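Pbp related beta-lactamase (Pyrococcus abyssi, PDB 2QMI) probably acts as a serine peptidase of the penicillin-binding protein and beta-lactamase family, assembled into a self-compartmentalizing octamer. Local coordinates at residues 254-257 and 258-262; 347-350 and 351-354. All coordinates share one frame; numbering follows the deposited sequence.

Contact 1: 254-257 and 258-262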
# COMPACT_ATOMS: atom_id res chain seq x y z
N ARG A 254 -5.56 -61.22 16.06
CA ARG A 254 -4.46 -61.94 15.45
C ARG A 254 -4.98 -63.02 14.52
O ARG A 254 -4.54 -64.18 14.56
CB ARG A 254 -3.56 -62.53 16.53
CG ARG A 254 -3.11 -61.49 17.55
CD ARG A 254 -1.87 -61.94 18.28
NE ARG A 254 -1.32 -60.90 19.16
CZ ARG A 254 -1.14 -59.63 18.81
NH1 ARG A 254 -1.49 -59.19 17.61
NH2 ARG A 254 -0.57 -58.79 19.68
N ASP A 255 -5.94 -62.62 13.68
CA ASP A 255 -6.55 -63.51 12.71
C ASP A 255 -5.53 -63.82 11.61
O ASP A 255 -4.72 -62.96 11.24
CB ASP A 255 -7.80 -62.83 12.13
CG ASP A 255 -7.90 -62.98 10.63
OD1 ASP A 255 -7.01 -62.46 9.92
OD2 ASP A 255 -8.88 -63.60 10.17
N GLU A 256 -5.58 -65.04 11.07
CA GLU A 256 -4.61 -65.47 10.06
C GLU A 256 -5.11 -65.61 8.62
O GLU A 256 -4.63 -66.47 7.88
CB GLU A 256 -3.96 -66.78 10.53
CG GLU A 256 -3.28 -66.64 11.89
CD GLU A 256 -2.75 -67.94 12.44
OE1 GLU A 256 -3.56 -68.88 12.65
OE2 GLU A 256 -1.52 -68.03 12.68
N SER A 257 -6.06 -64.77 8.22
CA SER A 257 -6.60 -64.81 6.87
C SER A 257 -5.56 -64.31 5.85
O SER A 257 -5.64 -64.66 4.67
CB SER A 257 -7.85 -63.93 6.75
OG SER A 257 -8.88 -64.33 7.63
N ILE A 258 -4.61 -63.49 6.31
CA ILE A 258 -3.60 -62.92 5.41
C ILE A 258 -2.21 -63.52 5.64
O ILE A 258 -1.51 -63.86 4.69
CB ILE A 258 -3.50 -61.38 5.58
CG1 ILE A 258 -4.90 -60.77 5.73
CG2 ILE A 258 -2.78 -60.75 4.37
CD1 ILE A 258 -5.84 -61.12 4.60
N VAL A 259 -1.82 -63.61 6.91
CA VAL A 259 -0.53 -64.17 7.29
C VAL A 259 -0.66 -64.84 8.65
O VAL A 259 -1.61 -64.57 9.39
CB VAL A 259 0.58 -63.08 7.41
CG1 VAL A 259 0.77 -62.36 6.09
CG2 VAL A 259 0.23 -62.10 8.53
N SER A 260 0.30 -65.70 8.98
CA SER A 260 0.32 -66.38 10.28
C SER A 260 0.61 -65.35 11.37
O SER A 260 1.21 -64.30 11.12
CB SER A 260 1.41 -67.46 10.30
OG SER A 260 1.11 -68.50 9.37
N LYS A 261 0.19 -65.67 12.59
CA LYS A 261 0.36 -64.81 13.74
C LYS A 261 1.82 -64.49 14.02
O LYS A 261 2.14 -63.43 14.57
CB LYS A 261 -0.27 -65.47 14.97
CG LYS A 261 0.15 -66.92 15.18
CD LYS A 261 -0.73 -67.61 16.22
CE LYS A 261 -0.61 -69.13 16.14
NZ LYS A 261 0.79 -69.58 16.38
N GLU A 262 2.71 -65.40 13.66
CA GLU A 262 4.13 -65.19 13.88
C GLU A 262 4.58 -63.95 13.12
O GLU A 262 5.50 -63.25 13.54
CB GLU A 262 4.94 -66.41 13.40
CG GLU A 262 4.77 -67.68 14.24
CD GLU A 262 3.32 -68.11 14.43
OE1 GLU A 262 2.54 -68.09 13.45
OE2 GLU A 262 2.97 -68.47 15.58
O HOH W 1 -3.87 -62.30 8.55
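With CG of Glu256 beside its backbone N (chi1 -57°) and the chain extended from there (chi2 174°), the carboxylate reaches across a loop to the first turn of helix 261-267, where it meets Lys261. This is the loop joining helix 241-252 to helix 261-267 in the Beta-lactamase-family part of the chain, and an Asx turn at Asp255 shapes its near limb. The Glu256 bond goes to backbone, not to the lysine ammonium: Lys261 N donates to Glu256 OE2 at 2.9 Å, nearly straight, and uses the anti lone pair of the carboxylate. The same oxygen lies against the aliphatic stem of that lysine, with Lys261 CG 3.2 Å from Glu256 OE2. Lys261 NZ has turned away, bent at its last torsion, to a salt bridge with Glu262 OE2.

In the Asx turn, Ser257 N donates to Asp255 OD1 at 3.0 Å from well above the carboxylate plane. Ser257 OG also donates, to the syn lone pair of Asp255 OD2, so both carboxylate oxygens are gripped and the group's rotation is fixed. On the side facing helix 61-74, the side chains of Ile258 and Val259 are buried against Lys71, while Ser260 OG bonds Glu74 of that helix. At the other end, Arg254 closes the Schellman motif of helix 241-252 and forms a salt bridge with Glu268. A water sits inside the bend, accepting from Ile258 N at 2.6 Å and within donating distance of Asp255 O at 2.9 Å, where more than one acceptor competes for its protons.

Contact 2: 347-350 and 351-354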
# COMPACT_ATOMS: atom_id res chain seq x y z
N GLY A 347 -10.13 -46.72 31.06
CA GLY A 347 -10.53 -46.22 32.36
C GLY A 347 -9.65 -45.14 32.96
O GLY A 347 -9.65 -44.93 34.18
N LYS A 348 -8.88 -44.44 32.12
CA LYS A 348 -8.02 -43.37 32.61
C LYS A 348 -8.50 -41.99 32.17
O LYS A 348 -9.11 -41.86 31.10
CB LYS A 348 -6.58 -43.57 32.12
CG LYS A 348 -5.92 -44.81 32.67
CD LYS A 348 -4.42 -44.67 32.66
CE LYS A 348 -3.78 -45.66 33.61
NZ LYS A 348 -4.29 -47.01 33.32
N ASN A 349 -8.24 -40.97 32.98
CA ASN A 349 -8.64 -39.61 32.65
C ASN A 349 -7.63 -39.00 31.67
O ASN A 349 -6.47 -38.74 32.03
CB ASN A 349 -8.70 -38.74 33.91
CG ASN A 349 -9.26 -37.35 33.64
OD1 ASN A 349 -9.12 -36.83 32.52
ND2 ASN A 349 -9.90 -36.75 34.64
N PRO A 350 -8.05 -38.76 30.43
CA PRO A 350 -7.16 -38.18 29.41
C PRO A 350 -6.71 -36.78 29.77
O PRO A 350 -5.57 -36.40 29.52
CB PRO A 350 -8.02 -38.21 28.15
CG PRO A 350 -9.39 -37.91 28.70
CD PRO A 350 -9.45 -38.79 29.94
N GLU A 351 -7.62 -36.01 30.36
CA GLU A 351 -7.34 -34.64 30.76
C GLU A 351 -6.15 -34.53 31.72
O GLU A 351 -5.63 -33.43 31.94
CB GLU A 351 -8.59 -34.03 31.42
CG GLU A 351 -9.86 -34.03 30.56
CD GLU A 351 -9.81 -33.00 29.43
OE1 GLU A 351 -9.34 -31.86 29.68
OE2 GLU A 351 -10.25 -33.31 28.30
N LYS A 352 -5.70 -35.66 32.26
CA LYS A 352 -4.57 -35.64 33.20
C LYS A 352 -3.42 -36.58 32.84
O LYS A 352 -2.28 -36.36 33.27
CB LYS A 352 -5.05 -35.99 34.62
CG LYS A 352 -6.02 -34.97 35.23
CD LYS A 352 -6.30 -35.29 36.71
CE LYS A 352 -7.15 -34.19 37.37
NZ LYS A 352 -7.29 -34.37 38.85
N GLU A 353 -3.72 -37.63 32.07
CA GLU A 353 -2.71 -38.62 31.69
C GLU A 353 -2.04 -38.39 30.33
O GLU A 353 -0.97 -38.94 30.07
CB GLU A 353 -3.33 -40.03 31.69
CG GLU A 353 -3.93 -40.45 33.04
CD GLU A 353 -2.99 -41.30 33.87
OE1 GLU A 353 -2.74 -42.46 33.48
OE2 GLU A 353 -2.49 -40.81 34.91
N LEU A 354 -2.66 -37.59 29.47
CA LEU A 354 -2.09 -37.31 28.15
C LEU A 354 -1.43 -35.93 28.15
O LEU A 354 -2.12 -34.91 28.14
CB LEU A 354 -3.17 -37.38 27.07
CG LEU A 354 -3.87 -38.73 26.89
CD1 LEU A 354 -4.98 -38.57 25.86
CD2 LEU A 354 -2.86 -39.80 26.46
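Asn349 O turns toward the start of helix 350-353 and accepts two backbone bonds, from Lys352 N at 3.2 Å and from Glu353 N at 3.0 Å, while Pro350 O takes Leu354 N. Asn349 is the N-cap of this short helix, and the residues before it leave helix 334-345 through a Schellman motif whose positive-phi residue is Gly347. The two donors on Asn349 O come from different directions: Glu353 N lies nearly in line with the C=O bond, whereas Lys352 N stands above the carbonyl plane.

The Asn349 side chain, with CG anti to the backbone N (chi1 -174°), swings its amide over the first turn. There Asn349 OD1 caps Glu351 N at 2.8 Å, although the bond is weak because the N-H points well off the oxygen (119°). Asn349 OD1 also rests against Glu351 CB, and the amide and carboxylate planes of the two residues are turned 55° apart. The carboxylate itself looks elsewhere, since Glu351 OE2 bonds Tyr340 OH on helix 334-345.

Pro350 is buried, its ring packed on Tyr340, Ala343 and Leu344 of that same helix and on Lys5 of helix 3-16. One turn further on, Leu354, which also touches Phe279, packs against the proline, Leu354 CD1 lying 3.8 Å from Pro350 CB.

Followed from the N terminus, the chain makes contact 1 first and finishes it before contact 2 begins. The two are in series, neither nested nor crossing, with centres about 33 Å apart and nearest atoms about 18 Å apart. Contact 1 closes the loop between helices 241-252 and 261-267, contact 2 the one between 334-345 and 350-353. Contact 1 holds its bend against helix 61-74. Along the chain between the two contacts come strands 272-273 to 321-327 of the antiparallel sheet. Contact 2 lies between helix 334-345 and helix 355-364, on the way to the eight-stranded barrel of the octamerisation domain.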